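PDB 3MTV: papain-like cysteine protease from Porcine reproductive and respiratory syndrome virus, which serves as the nsp1beta part of the viral polyprotein, a papain-like cysteine protease and metal-dependent nuclease that probably also counters host interferon signalling. Local coordinates for residues G143-Q148 with R158-V163; N133-V138 with I177-N182; S67-R72 with L80-V85; C90-L95 with K105-A110. One frame throughout, in Å; residues are numbered along the deposited sequence.

Contact 1 (G143-Q148 with R158-V163); sequences GPIVIQ and RHLKLV
Strands 145-148 and 158-162 run antiparallel, their directions 160° apart and their axes 4.5 Å apart at closest approach. They form a beta hairpin at one margin of the five-stranded antiparallel sheet of the papain-like protease fold, in which 158-162 is an outermost strand and 145-150 pairs on its other side with 171-181. Two hydrogen-bonded pairs, V146 with K161 and Q148 with H159, hold the strands together. V146 N reaches K161 O at 3.0 Å, nearly along the C=O axis, and Q148 N meets H159 O in the same head-on way. The bond from H159 N back to Q148 O approaches from above the carbonyl plane. Beta-branched I145, V146 and I147 suit this extended backbone. On one face I147 lies beside L160, with I147 CD1 3.9 Å from L160 CB. L160 CG sits between the backbone N and the carbonyl carbon (chi1 55°), and L160 CD1 lies 4.2 Å from I145 CG2. The other face carries V146, Q148, H159 and K161. H159, probably the catalytic histidine, is carried by the edge strand, the nearest atoms of its side chain and that of C90 about 3 Å apart, while the ring of F171 meets it at about 45°. K161 runs its extended chain alongside V146 and bends at the last torsion, which brings K161 NZ 3.6 Å from V146 CG2. R158 sends its guanidinium to the hydroxyl of Y202. Past the end of the strand, V163 N donates to P144 O at 2.9 Å, and V146 CG2 rests 4.0 Å from V163 CG1.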
loop_
_atom_site.group_PDB
_atom_site.type_symbol
_atom_site.label_atom_id
_atom_site.label_comp_id
_atom_site.label_asym_id
_atom_site.label_seq_id
_atom_site.Cartn_x
_atom_site.Cartn_y
_atom_site.Cartn_z
ATOM N N GLY A 143 11.812 -8.982 -31.837
ATOM C CA GLY A 143 12.684 -9.887 -31.139
ATOM C C GLY A 143 11.982 -11.097 -30.575
ATOM O O GLY A 143 10.714 -11.098 -30.467
ATOM N N PRO A 144 12.827 -12.130 -30.246
ATOM C CA PRO A 144 12.772 -13.541 -29.765
ATOM C C PRO A 144 12.484 -13.584 -28.327
ATOM O O PRO A 144 11.998 -14.591 -27.745
ATOM C CB PRO A 144 14.236 -14.049 -29.883
ATOM C CG PRO A 144 15.023 -13.005 -30.647
ATOM C CD PRO A 144 14.209 -11.711 -30.599
ATOM N N ILE A 145 12.879 -12.466 -27.738
ATOM C CA ILE A 145 12.942 -12.331 -26.287
ATOM C C ILE A 145 12.127 -11.225 -25.710
ATOM O O ILE A 145 12.273 -9.974 -26.101
ATOM C CB ILE A 145 14.335 -11.998 -25.732
ATOM C CG1 ILE A 145 15.438 -12.619 -26.515
ATOM C CG2 ILE A 145 14.532 -12.692 -24.438
ATOM C CD1 ILE A 145 16.409 -13.132 -25.562
ATOM N N VAL A 146 11.370 -11.725 -24.719
ATOM C CA VAL A 146 10.555 -10.930 -23.847
ATOM C C VAL A 146 11.186 -10.610 -22.545
ATOM O O VAL A 146 11.590 -11.508 -21.746
ATOM C CB VAL A 146 9.309 -11.627 -23.379
ATOM C CG1 VAL A 146 8.252 -10.627 -23.417
ATOM C CG2 VAL A 146 8.962 -12.807 -24.233
ATOM N N ILE A 147 11.152 -9.303 -22.306
ATOM C CA ILE A 147 11.441 -8.808 -20.980
ATOM C C ILE A 147 10.186 -8.677 -20.144
ATOM O O ILE A 147 9.191 -8.123 -20.618
ATOM C CB ILE A 147 12.063 -7.427 -21.047
ATOM C CG1 ILE A 147 13.255 -7.408 -21.976
ATOM C CG2 ILE A 147 12.647 -7.100 -19.710
ATOM C CD1 ILE A 147 14.320 -8.366 -21.459
ATOM N N GLN A 148 10.229 -9.191 -18.921
ATOM C CA GLN A 148 9.065 -9.116 -18.012
ATOM C C GLN A 148 9.296 -8.656 -16.614
ATOM O O GLN A 148 10.412 -8.717 -16.052
ATOM C CB GLN A 148 8.352 -10.446 -17.883
ATOM C CG GLN A 148 8.253 -11.122 -19.189
ATOM C CD GLN A 148 7.307 -12.222 -19.125
ATOM O OE1 GLN A 148 6.255 -12.165 -19.784
ATOM N NE2 GLN A 148 7.644 -13.264 -18.322
ATOM N N ARG A 158 12.353 -8.480 -12.435
ATOM C CA ARG A 158 12.304 -8.838 -13.849
ATOM C C ARG A 158 12.713 -10.245 -14.170
ATOM O O ARG A 158 13.335 -11.004 -13.357
ATOM C CB ARG A 158 13.102 -7.886 -14.695
ATOM C CG ARG A 158 12.311 -6.711 -14.883
ATOM C CD ARG A 158 13.203 -5.598 -15.479
ATOM N NE ARG A 158 12.466 -4.359 -15.849
ATOM C CZ ARG A 158 12.903 -3.330 -16.618
ATOM N NH1 ARG A 158 14.115 -3.240 -17.164
ATOM N NH2 ARG A 158 12.100 -2.332 -16.846
ATOM N N HIS A 159 12.357 -10.531 -15.407
ATOM C CA HIS A 159 12.503 -11.831 -15.899
ATOM C C HIS A 159 12.532 -11.831 -17.423
ATOM O O HIS A 159 11.913 -11.021 -18.090
ATOM C CB HIS A 159 11.403 -12.647 -15.340
ATOM C CG HIS A 159 11.558 -14.097 -15.593
ATOM N ND1 HIS A 159 10.840 -14.750 -16.564
ATOM C CD2 HIS A 159 12.319 -15.027 -14.974
ATOM C CE1 HIS A 159 11.188 -16.029 -16.558
ATOM N NE2 HIS A 159 12.068 -16.221 -15.591
ATOM N N LEU A 160 13.269 -12.734 -18.020
ATOM C CA LEU A 160 12.935 -12.867 -19.398
ATOM C C LEU A 160 12.748 -14.343 -19.829
ATOM O O LEU A 160 13.058 -15.285 -19.092
ATOM C CB LEU A 160 13.918 -12.093 -20.230
ATOM C CG LEU A 160 15.217 -12.718 -19.721
ATOM C CD1 LEU A 160 15.480 -13.936 -20.576
ATOM C CD2 LEU A 160 16.414 -11.833 -19.829
ATOM N N LYS A 161 12.202 -14.519 -21.021
ATOM C CA LYS A 161 11.755 -15.803 -21.452
ATOM C C LYS A 161 11.585 -15.573 -22.924
ATOM O O LYS A 161 11.538 -14.399 -23.366
ATOM C CB LYS A 161 10.430 -16.148 -20.770
ATOM C CG LYS A 161 9.161 -15.558 -21.414
ATOM C CD LYS A 161 7.848 -16.087 -20.723
ATOM C CE LYS A 161 6.530 -15.989 -21.613
ATOM N NZ LYS A 161 6.443 -14.969 -22.748
ATOM N N LEU A 162 11.505 -16.655 -23.690
ATOM C CA LEU A 162 11.299 -16.471 -25.103
ATOM C C LEU A 162 9.843 -16.281 -25.375
ATOM O O LEU A 162 8.984 -16.778 -24.610
ATOM C CB LEU A 162 11.714 -17.683 -25.861
ATOM C CG LEU A 162 13.020 -18.283 -25.464
ATOM C CD1 LEU A 162 12.929 -19.781 -25.537
ATOM C CD2 LEU A 162 13.927 -17.718 -26.473
ATOM N N VAL A 163 9.593 -15.648 -26.528
ATOM C CA VAL A 163 8.266 -15.161 -26.955
ATOM C C VAL A 163 7.229 -16.262 -26.896
ATOM O O VAL A 163 6.083 -16.068 -26.465
ATOM C CB VAL A 163 8.300 -14.477 -28.367
ATOM C CG1 VAL A 163 8.361 -13.029 -28.205
ATOM C CG2 VAL A 163 9.511 -14.974 -29.260
#

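Contact 2 (N133-V138 with I177-N182); sequences NGLRAV and IRVEPN
R136 and E180 run in the same direction on one face of their strands, the guanidinium and carboxylate planes 53° apart. R136 takes hold side-on: NE and NH2 both donate to the same oxygen, NH2 to E180 OE2 at 2.7 Å and NE to E180 OE2 at 2.9 Å. Both bonds lie in the guanidinium plane, and the one from NE uses the anti lone pair of the carboxylate. N182 lies roughly perpendicular to R136, and N182 OD1 accepts from R136 NH1 at 3.0 Å. P181 O lies over the centre of one face of the guanidinium, whose edge is taken up by E180 and N182. The other carboxylate oxygen, E180 OE1, forms a salt bridge with R178 NH1, and a glutamate shared by two arginines would be expected to stay ionised. R178 is gripped further by E191 and D140. Beneath this charged face, 135-138 and 177-181 are neighbouring antiparallel strands of the protease sheet. V138 N to R178 O and R178 N to V138 O close one hydrogen-bonded pair, and E180 N bonds nearly head-on to R136 O. On the opposite face small A137 pairs with V179, and L135 CD2 lies 4.3 Å from V179 CG1. G134, with positive phi (81°), is the C-prime residue of the Schellman motif ending helix 124-131; G134 O accepts from N182 N at 2.8 Å.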
loop_
_atom_site.group_PDB
_atom_site.type_symbol
_atom_site.label_atom_id
_atom_site.label_comp_id
_atom_site.label_asym_id
_atom_site.label_seq_id
_atom_site.Cartn_x
_atom_site.Cartn_y
_atom_site.Cartn_z
ATOM N N ASN A 133 31.534 -9.356 -23.493
ATOM C CA ASN A 133 31.586 -10.585 -24.237
ATOM C C ASN A 133 31.357 -10.419 -25.729
ATOM O O ASN A 133 31.237 -11.441 -26.482
ATOM C CB ASN A 133 30.712 -11.630 -23.578
ATOM C CG ASN A 133 31.468 -12.357 -22.501
ATOM O OD1 ASN A 133 31.136 -12.157 -21.383
ATOM N ND2 ASN A 133 32.542 -13.147 -22.830
ATOM N N GLY A 134 31.351 -9.128 -26.126
ATOM C CA GLY A 134 31.182 -8.661 -27.494
ATOM C C GLY A 134 29.717 -8.684 -27.798
ATOM O O GLY A 134 29.287 -8.527 -28.907
ATOM N N LEU A 135 28.890 -8.899 -26.816
ATOM C CA LEU A 135 27.539 -8.744 -27.209
ATOM C C LEU A 135 27.051 -7.375 -26.862
ATOM O O LEU A 135 27.786 -6.454 -26.354
ATOM C CB LEU A 135 26.628 -9.787 -26.599
ATOM C CG LEU A 135 27.186 -11.204 -26.712
ATOM C CD1 LEU A 135 26.785 -12.068 -25.577
ATOM C CD2 LEU A 135 26.792 -11.812 -28.024
ATOM N N ARG A 136 25.791 -7.292 -27.241
ATOM C CA ARG A 136 24.965 -6.120 -27.288
ATOM C C ARG A 136 23.480 -6.516 -27.419
ATOM O O ARG A 136 23.124 -7.450 -28.160
ATOM C CB ARG A 136 25.366 -5.266 -28.483
ATOM C CG ARG A 136 24.339 -5.047 -29.507
ATOM C CD ARG A 136 24.794 -3.940 -30.433
ATOM N NE ARG A 136 24.512 -4.071 -31.872
ATOM C CZ ARG A 136 25.260 -3.494 -32.809
ATOM N NH1 ARG A 136 26.327 -2.788 -32.451
ATOM N NH2 ARG A 136 24.956 -3.625 -34.097
ATOM N N ALA A 137 22.609 -5.837 -26.672
ATOM C CA ALA A 137 21.168 -6.191 -26.706
ATOM C C ALA A 137 20.384 -5.039 -27.142
ATOM O O ALA A 137 20.557 -3.922 -26.611
ATOM C CB ALA A 137 20.603 -6.602 -25.367
ATOM N N VAL A 138 19.485 -5.321 -28.089
ATOM C CA VAL A 138 18.811 -4.257 -28.804
ATOM C C VAL A 138 17.375 -4.498 -28.805
ATOM O O VAL A 138 16.883 -5.617 -29.037
ATOM C CB VAL A 138 19.138 -4.143 -30.290
ATOM C CG1 VAL A 138 18.583 -2.801 -30.799
ATOM C CG2 VAL A 138 20.602 -4.294 -30.581
ATOM N N ILE A 177 13.161 -7.746 -27.178
ATOM C CA ILE A 177 14.507 -7.511 -27.751
ATOM C C ILE A 177 15.163 -8.717 -28.430
ATOM O O ILE A 177 14.612 -9.812 -28.476
ATOM C CB ILE A 177 15.493 -7.084 -26.677
ATOM C CG1 ILE A 177 15.201 -7.823 -25.405
ATOM C CG2 ILE A 177 15.363 -5.627 -26.333
ATOM C CD1 ILE A 177 16.398 -8.293 -24.718
ATOM N N ARG A 178 16.387 -8.482 -28.864
ATOM C CA ARG A 178 17.196 -9.394 -29.637
ATOM C C ARG A 178 18.634 -9.287 -29.063
ATOM O O ARG A 178 19.054 -8.226 -28.635
ATOM C CB ARG A 178 17.293 -8.842 -31.084
ATOM C CG ARG A 178 18.018 -9.702 -32.144
ATOM C CD ARG A 178 18.484 -8.896 -33.374
ATOM N NE ARG A 178 17.648 -7.745 -33.523
ATOM C CZ ARG A 178 18.049 -6.617 -34.093
ATOM N NH1 ARG A 178 19.265 -6.537 -34.576
ATOM N NH2 ARG A 178 17.243 -5.565 -34.182
ATOM N N VAL A 179 19.466 -10.321 -29.150
ATOM C CA VAL A 179 20.855 -10.133 -28.778
ATOM C C VAL A 179 21.837 -10.291 -29.930
ATOM O O VAL A 179 21.789 -11.304 -30.564
ATOM C CB VAL A 179 21.167 -11.245 -27.800
ATOM C CG1 VAL A 179 22.622 -11.222 -27.366
ATOM C CG2 VAL A 179 20.286 -11.099 -26.609
ATOM N N GLU A 180 22.762 -9.367 -30.183
ATOM C CA GLU A 180 23.626 -9.518 -31.345
ATOM C C GLU A 180 25.075 -9.082 -31.089
ATOM O O GLU A 180 25.390 -8.499 -30.082
ATOM C CB GLU A 180 23.004 -8.755 -32.526
ATOM C CG GLU A 180 23.289 -7.214 -32.526
ATOM C CD GLU A 180 22.472 -6.408 -33.577
ATOM O OE1 GLU A 180 21.583 -7.072 -34.182
ATOM O OE2 GLU A 180 22.686 -5.142 -33.782
ATOM N N PRO A 181 25.970 -9.425 -32.007
ATOM C CA PRO A 181 27.337 -9.035 -31.768
ATOM C C PRO A 181 27.424 -7.557 -31.877
ATOM O O PRO A 181 26.762 -6.998 -32.761
ATOM C CB PRO A 181 28.123 -9.726 -32.901
ATOM C CG PRO A 181 27.307 -10.978 -33.329
ATOM C CD PRO A 181 25.853 -10.446 -33.078
ATOM N N ASN A 182 28.241 -6.961 -30.997
ATOM C CA ASN A 182 28.248 -5.537 -30.786
ATOM C C ASN A 182 29.421 -5.127 -31.570
ATOM O O ASN A 182 30.285 -4.425 -31.034
ATOM C CB ASN A 182 28.528 -5.180 -29.311
ATOM C CG ASN A 182 28.330 -3.706 -29.064
ATOM O OD1 ASN A 182 27.660 -3.133 -29.840
ATOM N ND2 ASN A 182 28.939 -3.086 -28.052
#

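Contact 3 (S67-R72 with L80-V85); sequences SGVSMR and LPADTV
The close-fitting part of this contact centres on V69, whose side chain points toward segment 80-85, while S67 and D83 stay clear of it at the exposed margin. V69 N donates to L80 O at 2.6 Å, in the carbonyl plane and on a lone pair. The return bond, from L80 N to V69 O, is weak at 3.2 Å. V69 CG1 then touches three residues in turn: L80 CB at 4.1 Å, A82 CB at 4.1 Å and V85 CG1 at 4.3 Å. A compact branched side chain suits a spot where several small apolar groups converge. At G68 a side chain would be directed into L80 N, which suits glycine to the spot; G68 CA lies 3.5 Å from L80 O. The contact lies at the small hairpin of strands 68-69 and 77-78; segment 80-85 follows its second strand, and a 3-10 turn at 82-84 bends the chain toward the protease core. There T84 OG1 donates to P81 O, pinning the turn from within. Beyond V69 the segments drift apart, the CA atoms of M71 and V85 lying 7.5 Å from each other. Long, flexible M71 spans this gap: M71 CG lies 4.0 Å from V85 CG2 as the two side chains pass in opposite senses. S70 turns away, its OG accepting from R72 N in an ST turn and also bonding to T47 O.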
loop_
_atom_site.group_PDB
_atom_site.type_symbol
_atom_site.label_atom_id
_atom_site.label_comp_id
_atom_site.label_asym_id
_atom_site.label_seq_id
_atom_site.Cartn_x
_atom_site.Cartn_y
_atom_site.Cartn_z
ATOM N N SER A 67 7.809 -25.288 3.574
ATOM C CA SER A 67 7.967 -26.493 2.733
ATOM C C SER A 67 7.991 -26.064 1.273
ATOM O O SER A 67 7.998 -26.847 0.294
ATOM C CB SER A 67 6.762 -27.450 2.959
ATOM O OG SER A 67 5.768 -27.308 1.945
ATOM N N GLY A 68 7.928 -24.775 1.108
ATOM C CA GLY A 68 7.844 -24.261 -0.240
ATOM C C GLY A 68 8.902 -23.216 -0.469
ATOM O O GLY A 68 9.932 -23.113 0.248
ATOM N N VAL A 69 8.609 -22.397 -1.459
ATOM C CA VAL A 69 9.577 -21.371 -1.814
ATOM C C VAL A 69 9.062 -19.898 -1.774
ATOM O O VAL A 69 7.897 -19.649 -2.126
ATOM C CB VAL A 69 10.139 -21.796 -3.129
ATOM C CG1 VAL A 69 9.613 -20.932 -4.316
ATOM C CG2 VAL A 69 11.600 -21.954 -2.958
ATOM N N SER A 70 9.877 -18.952 -1.284
ATOM C CA SER A 70 9.458 -17.505 -1.217
ATOM C C SER A 70 10.072 -16.565 -2.297
ATOM O O SER A 70 11.195 -16.816 -2.763
ATOM C CB SER A 70 9.742 -16.877 0.147
ATOM O OG SER A 70 8.896 -15.741 0.269
ATOM N N MET A 71 9.343 -15.527 -2.728
ATOM C CA MET A 71 9.954 -14.437 -3.534
ATOM C C MET A 71 10.583 -13.342 -2.635
ATOM O O MET A 71 11.189 -12.481 -3.131
ATOM C CB MET A 71 9.105 -13.801 -4.659
ATOM C CG MET A 71 7.909 -14.589 -5.182
ATOM S SD MET A 71 7.269 -13.964 -6.791
ATOM C CE MET A 71 8.563 -12.831 -7.263
ATOM N N ARG A 72 10.473 -13.457 -1.330
ATOM C CA ARG A 72 11.064 -12.593 -0.423
ATOM C C ARG A 72 12.490 -12.781 -0.084
ATOM O O ARG A 72 12.845 -13.619 0.661
ATOM C CB ARG A 72 10.275 -12.716 0.852
ATOM C CG ARG A 72 8.920 -12.210 0.675
ATOM C CD ARG A 72 8.876 -11.019 1.475
ATOM N NE ARG A 72 8.062 -11.382 2.565
ATOM C CZ ARG A 72 8.055 -10.769 3.728
ATOM N NH1 ARG A 72 8.822 -9.714 3.955
ATOM N NH2 ARG A 72 7.234 -11.221 4.671
ATOM N N LEU A 80 5.413 -21.699 -1.951
ATOM C CA LEU A 80 5.182 -21.766 -3.319
ATOM C C LEU A 80 5.940 -22.951 -3.852
ATOM O O LEU A 80 7.140 -23.199 -3.492
ATOM C CB LEU A 80 5.594 -20.460 -3.919
ATOM C CG LEU A 80 4.381 -19.598 -4.115
ATOM C CD1 LEU A 80 4.852 -18.270 -3.743
ATOM C CD2 LEU A 80 3.824 -19.672 -5.585
ATOM N N PRO A 81 5.214 -23.682 -4.692
ATOM C CA PRO A 81 5.783 -24.665 -5.591
ATOM C C PRO A 81 6.897 -23.935 -6.342
ATOM O O PRO A 81 6.595 -23.054 -7.208
ATOM C CB PRO A 81 4.646 -24.943 -6.618
ATOM C CG PRO A 81 3.642 -23.873 -6.428
ATOM C CD PRO A 81 4.109 -22.945 -5.314
ATOM N N ALA A 82 8.156 -24.297 -6.080
ATOM C CA ALA A 82 9.182 -23.836 -7.048
ATOM C C ALA A 82 8.960 -24.074 -8.571
ATOM O O ALA A 82 9.319 -23.187 -9.313
ATOM C CB ALA A 82 10.467 -24.195 -6.645
ATOM N N ASP A 83 8.329 -25.153 -9.082
ATOM C CA ASP A 83 7.906 -25.067 -10.517
ATOM C C ASP A 83 7.505 -23.608 -10.951
ATOM O O ASP A 83 7.414 -23.316 -12.150
ATOM C CB ASP A 83 6.661 -25.944 -10.881
ATOM C CG ASP A 83 6.596 -27.256 -10.123
ATOM O OD1 ASP A 83 7.470 -28.132 -10.462
ATOM O OD2 ASP A 83 5.650 -27.408 -9.246
ATOM N N THR A 84 7.127 -22.733 -10.003
ATOM C CA THR A 84 6.165 -21.593 -10.332
ATOM C C THR A 84 6.652 -20.100 -10.223
ATOM O O THR A 84 6.024 -19.174 -10.666
ATOM C CB THR A 84 4.826 -21.799 -9.555
ATOM O OG1 THR A 84 5.028 -21.517 -8.175
ATOM C CG2 THR A 84 4.377 -23.296 -9.582
ATOM N N VAL A 85 7.822 -19.941 -9.658
ATOM C CA VAL A 85 8.586 -18.748 -9.531
ATOM C C VAL A 85 9.891 -18.924 -10.291
ATOM O O VAL A 85 10.322 -20.100 -10.544
ATOM C CB VAL A 85 8.896 -18.741 -8.084
ATOM C CG1 VAL A 85 10.367 -18.429 -7.760
ATOM C CG2 VAL A 85 7.930 -17.894 -7.430
#

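Contact 4 (C90-L95 with K105-A110); sequences CWWRLL and KEIRHA
Residues 91-93 are coiled like a helix but lack its regular bonding, and they approach helix 100-112 through its 105-110 part, with no hydrogen bond between the two segments. The nearest CA atoms, those of W92 and I107, are 7.8 Å apart, so side chains must fill the interval, and large aromatic and aliphatic groups do so. W92, its CG anti to the carbonyl carbon (chi1 -59°), presents an indole face to I107, which lies roughly perpendicular to it. I107 CD1 stands over the six-membered ring in a CH-pi contact, 15° off the ring normal, and W92 CE2 is its nearest atom at 3.6 Å. A slim, apolar methyl tip suits the flat indole face, where the attraction is mainly dispersion. The two tryptophans also brace each other: W92 CD1 sits above the centre of the W91 ring, while W91 CD2 lies at the edge of W92. W91 CG occupies the crowded position between backbone N and carbonyl carbon (chi1 47°), which carries the far end of the indole to the helix. There W91 CH2 meets A110 CB at 3.9 Å, where a small alanine admits the ring close to the helix backbone. L95 comes in across E106, with L95 CD1 4.0 Å from E106 CB, while the carboxylate of E106 turns to a salt bridge with R129. At the head of this segment, C90 packs against H159; these are probably the catalytic cysteine and histidine of the papain-like active site, with the cysteine preceding a helical turn as in papain.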
loop_
_atom_site.group_PDB
_atom_site.type_symbol
_atom_site.label_atom_id
_atom_site.label_comp_id
_atom_site.label_asym_id
_atom_site.label_seq_id
_atom_site.Cartn_x
_atom_site.Cartn_y
_atom_site.Cartn_z
ATOM N N CYS A 90 17.470 -16.924 -15.450
ATOM C CA CYS A 90 16.861 -16.940 -16.754
ATOM C C CYS A 90 17.727 -16.093 -17.643
ATOM O O CYS A 90 17.400 -15.923 -18.762
ATOM C CB CYS A 90 15.487 -16.322 -16.662
ATOM S SG CYS A 90 15.520 -14.541 -15.925
ATOM N N TRP A 91 18.814 -15.524 -17.142
ATOM C CA TRP A 91 19.549 -14.545 -17.922
ATOM C C TRP A 91 20.628 -15.167 -18.765
ATOM O O TRP A 91 21.071 -14.605 -19.750
ATOM C CB TRP A 91 20.220 -13.539 -17.060
ATOM C CG TRP A 91 20.953 -14.032 -15.923
ATOM C CD1 TRP A 91 20.478 -14.278 -14.705
ATOM C CD2 TRP A 91 22.323 -14.357 -15.890
ATOM N NE1 TRP A 91 21.486 -14.739 -13.848
ATOM C CE2 TRP A 91 22.624 -14.825 -14.589
ATOM C CE3 TRP A 91 23.349 -14.311 -16.836
ATOM C CZ2 TRP A 91 23.928 -15.265 -14.212
ATOM C CZ3 TRP A 91 24.697 -14.655 -16.424
ATOM C CH2 TRP A 91 24.945 -15.172 -15.137
ATOM N N TRP A 92 21.015 -16.356 -18.367
ATOM C CA TRP A 92 21.853 -17.178 -19.185
ATOM C C TRP A 92 21.484 -17.181 -20.600
ATOM O O TRP A 92 22.369 -17.082 -21.416
ATOM C CB TRP A 92 21.747 -18.586 -18.717
ATOM C CG TRP A 92 22.151 -18.823 -17.264
ATOM C CD1 TRP A 92 22.535 -17.881 -16.300
ATOM C CD2 TRP A 92 22.200 -20.085 -16.619
ATOM N NE1 TRP A 92 22.797 -18.539 -15.070
ATOM C CE2 TRP A 92 22.616 -19.878 -15.267
ATOM C CE3 TRP A 92 21.939 -21.377 -17.056
ATOM C CZ2 TRP A 92 22.799 -20.886 -14.419
ATOM C CZ3 TRP A 92 22.071 -22.386 -16.193
ATOM C CH2 TRP A 92 22.478 -22.147 -14.871
ATOM N N ARG A 93 20.198 -17.306 -20.915
ATOM C CA ARG A 93 19.805 -17.392 -22.326
ATOM C C ARG A 93 20.588 -16.347 -23.099
ATOM O O ARG A 93 21.203 -16.565 -24.106
ATOM C CB ARG A 93 18.296 -17.162 -22.502
ATOM C CG ARG A 93 17.431 -18.342 -21.974
ATOM C CD ARG A 93 16.442 -18.978 -23.041
ATOM N NE ARG A 93 15.551 -19.910 -22.385
ATOM C CZ ARG A 93 14.731 -19.613 -21.367
ATOM N NH1 ARG A 93 14.598 -18.383 -20.878
ATOM N NH2 ARG A 93 14.014 -20.583 -20.816
ATOM N N LEU A 94 20.607 -15.159 -22.577
ATOM C CA LEU A 94 21.368 -14.088 -23.222
ATOM C C LEU A 94 22.804 -14.375 -23.726
ATOM O O LEU A 94 23.293 -13.729 -24.608
ATOM C CB LEU A 94 21.444 -13.054 -22.160
ATOM C CG LEU A 94 20.395 -11.975 -22.301
ATOM C CD1 LEU A 94 19.003 -12.436 -22.826
ATOM C CD2 LEU A 94 20.302 -11.108 -21.080
ATOM N N LEU A 95 23.444 -15.399 -23.151
ATOM C CA LEU A 95 24.798 -15.740 -23.478
ATOM C C LEU A 95 24.803 -16.977 -24.291
ATOM O O LEU A 95 25.777 -17.768 -24.198
ATOM C CB LEU A 95 25.529 -16.046 -22.213
ATOM C CG LEU A 95 25.614 -14.775 -21.319
ATOM C CD1 LEU A 95 26.132 -15.055 -19.923
ATOM C CD2 LEU A 95 26.368 -13.535 -21.884
ATOM N N LYS A 105 32.025 -19.877 -17.693
ATOM C CA LYS A 105 32.931 -19.046 -16.884
ATOM C C LYS A 105 32.171 -17.840 -16.415
ATOM O O LYS A 105 32.283 -17.420 -15.267
ATOM C CB LYS A 105 34.275 -18.701 -17.556
ATOM C CG LYS A 105 35.265 -20.028 -17.872
ATOM C CD LYS A 105 36.661 -19.612 -18.627
ATOM C CE LYS A 105 37.859 -20.607 -18.634
ATOM N NZ LYS A 105 37.765 -21.304 -19.925
ATOM N N GLU A 106 31.296 -17.365 -17.254
ATOM C CA GLU A 106 30.449 -16.301 -16.826
ATOM C C GLU A 106 29.576 -16.702 -15.703
ATOM O O GLU A 106 29.075 -15.855 -14.965
ATOM C CB GLU A 106 29.491 -15.862 -17.915
ATOM C CG GLU A 106 30.117 -15.037 -18.956
ATOM C CD GLU A 106 30.753 -13.730 -18.443
ATOM O OE1 GLU A 106 31.823 -13.367 -18.972
ATOM O OE2 GLU A 106 30.195 -13.067 -17.557
ATOM N N ILE A 107 29.259 -17.963 -15.658
ATOM C CA ILE A 107 28.172 -18.294 -14.771
ATOM C C ILE A 107 28.745 -18.454 -13.426
ATOM O O ILE A 107 28.129 -18.017 -12.465
ATOM C CB ILE A 107 27.451 -19.576 -15.144
ATOM C CG1 ILE A 107 26.343 -19.272 -16.103
ATOM C CG2 ILE A 107 26.864 -20.278 -13.963
ATOM C CD1 ILE A 107 25.837 -20.582 -16.615
ATOM N N ARG A 108 29.889 -19.143 -13.383
ATOM C CA ARG A 108 30.781 -19.168 -12.244
ATOM C C ARG A 108 30.938 -17.730 -11.759
ATOM O O ARG A 108 30.663 -17.406 -10.636
ATOM C CB ARG A 108 32.120 -19.714 -12.696
ATOM C CG ARG A 108 32.686 -20.687 -11.767
ATOM C CD ARG A 108 34.200 -20.523 -11.584
ATOM N NE ARG A 108 35.078 -21.301 -12.491
ATOM C CZ ARG A 108 35.719 -20.748 -13.535
ATOM N NH1 ARG A 108 35.510 -19.429 -13.831
ATOM N NH2 ARG A 108 36.544 -21.498 -14.294
ATOM N N HIS A 109 31.310 -16.850 -12.639
ATOM C CA HIS A 109 31.613 -15.530 -12.199
ATOM C C HIS A 109 30.506 -14.968 -11.372
ATOM O O HIS A 109 30.742 -14.313 -10.411
ATOM C CB HIS A 109 31.839 -14.585 -13.413
ATOM C CG HIS A 109 32.771 -13.449 -13.126
ATOM N ND1 HIS A 109 32.549 -12.166 -13.581
ATOM C CD2 HIS A 109 33.924 -13.408 -12.412
ATOM C CE1 HIS A 109 33.527 -11.365 -13.163
ATOM N NE2 HIS A 109 34.363 -12.093 -12.444
ATOM N N ALA A 110 29.274 -15.154 -11.777
ATOM C CA ALA A 110 28.212 -14.464 -11.096
ATOM C C ALA A 110 28.009 -15.134 -9.780
ATOM O O ALA A 110 27.647 -14.529 -8.806
ATOM C CB ALA A 110 27.043 -14.534 -11.860
#

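Along the chain contact 3 comes first, then contact 4, and finally contact 2, which spans contact 1. Contacts 1 and 2 share one five-stranded antiparallel sheet, their centres 14 Å apart, and are joined where strands 145-150 and 171-181 run side by side. Contact 4 faces that sheet, its centre 16 Å from that of contact 1 and 14 Å from that of contact 2. It ties helix 100-112 to the loop bearing C90, so the likely cysteine and histidine of the protease come from contacts 4 and 1. Contact 3 stands apart where the chain leads from the N-terminal part into the protease, its centre about 21 Å from that of contact 1 and about 32 Å from that of contact 2.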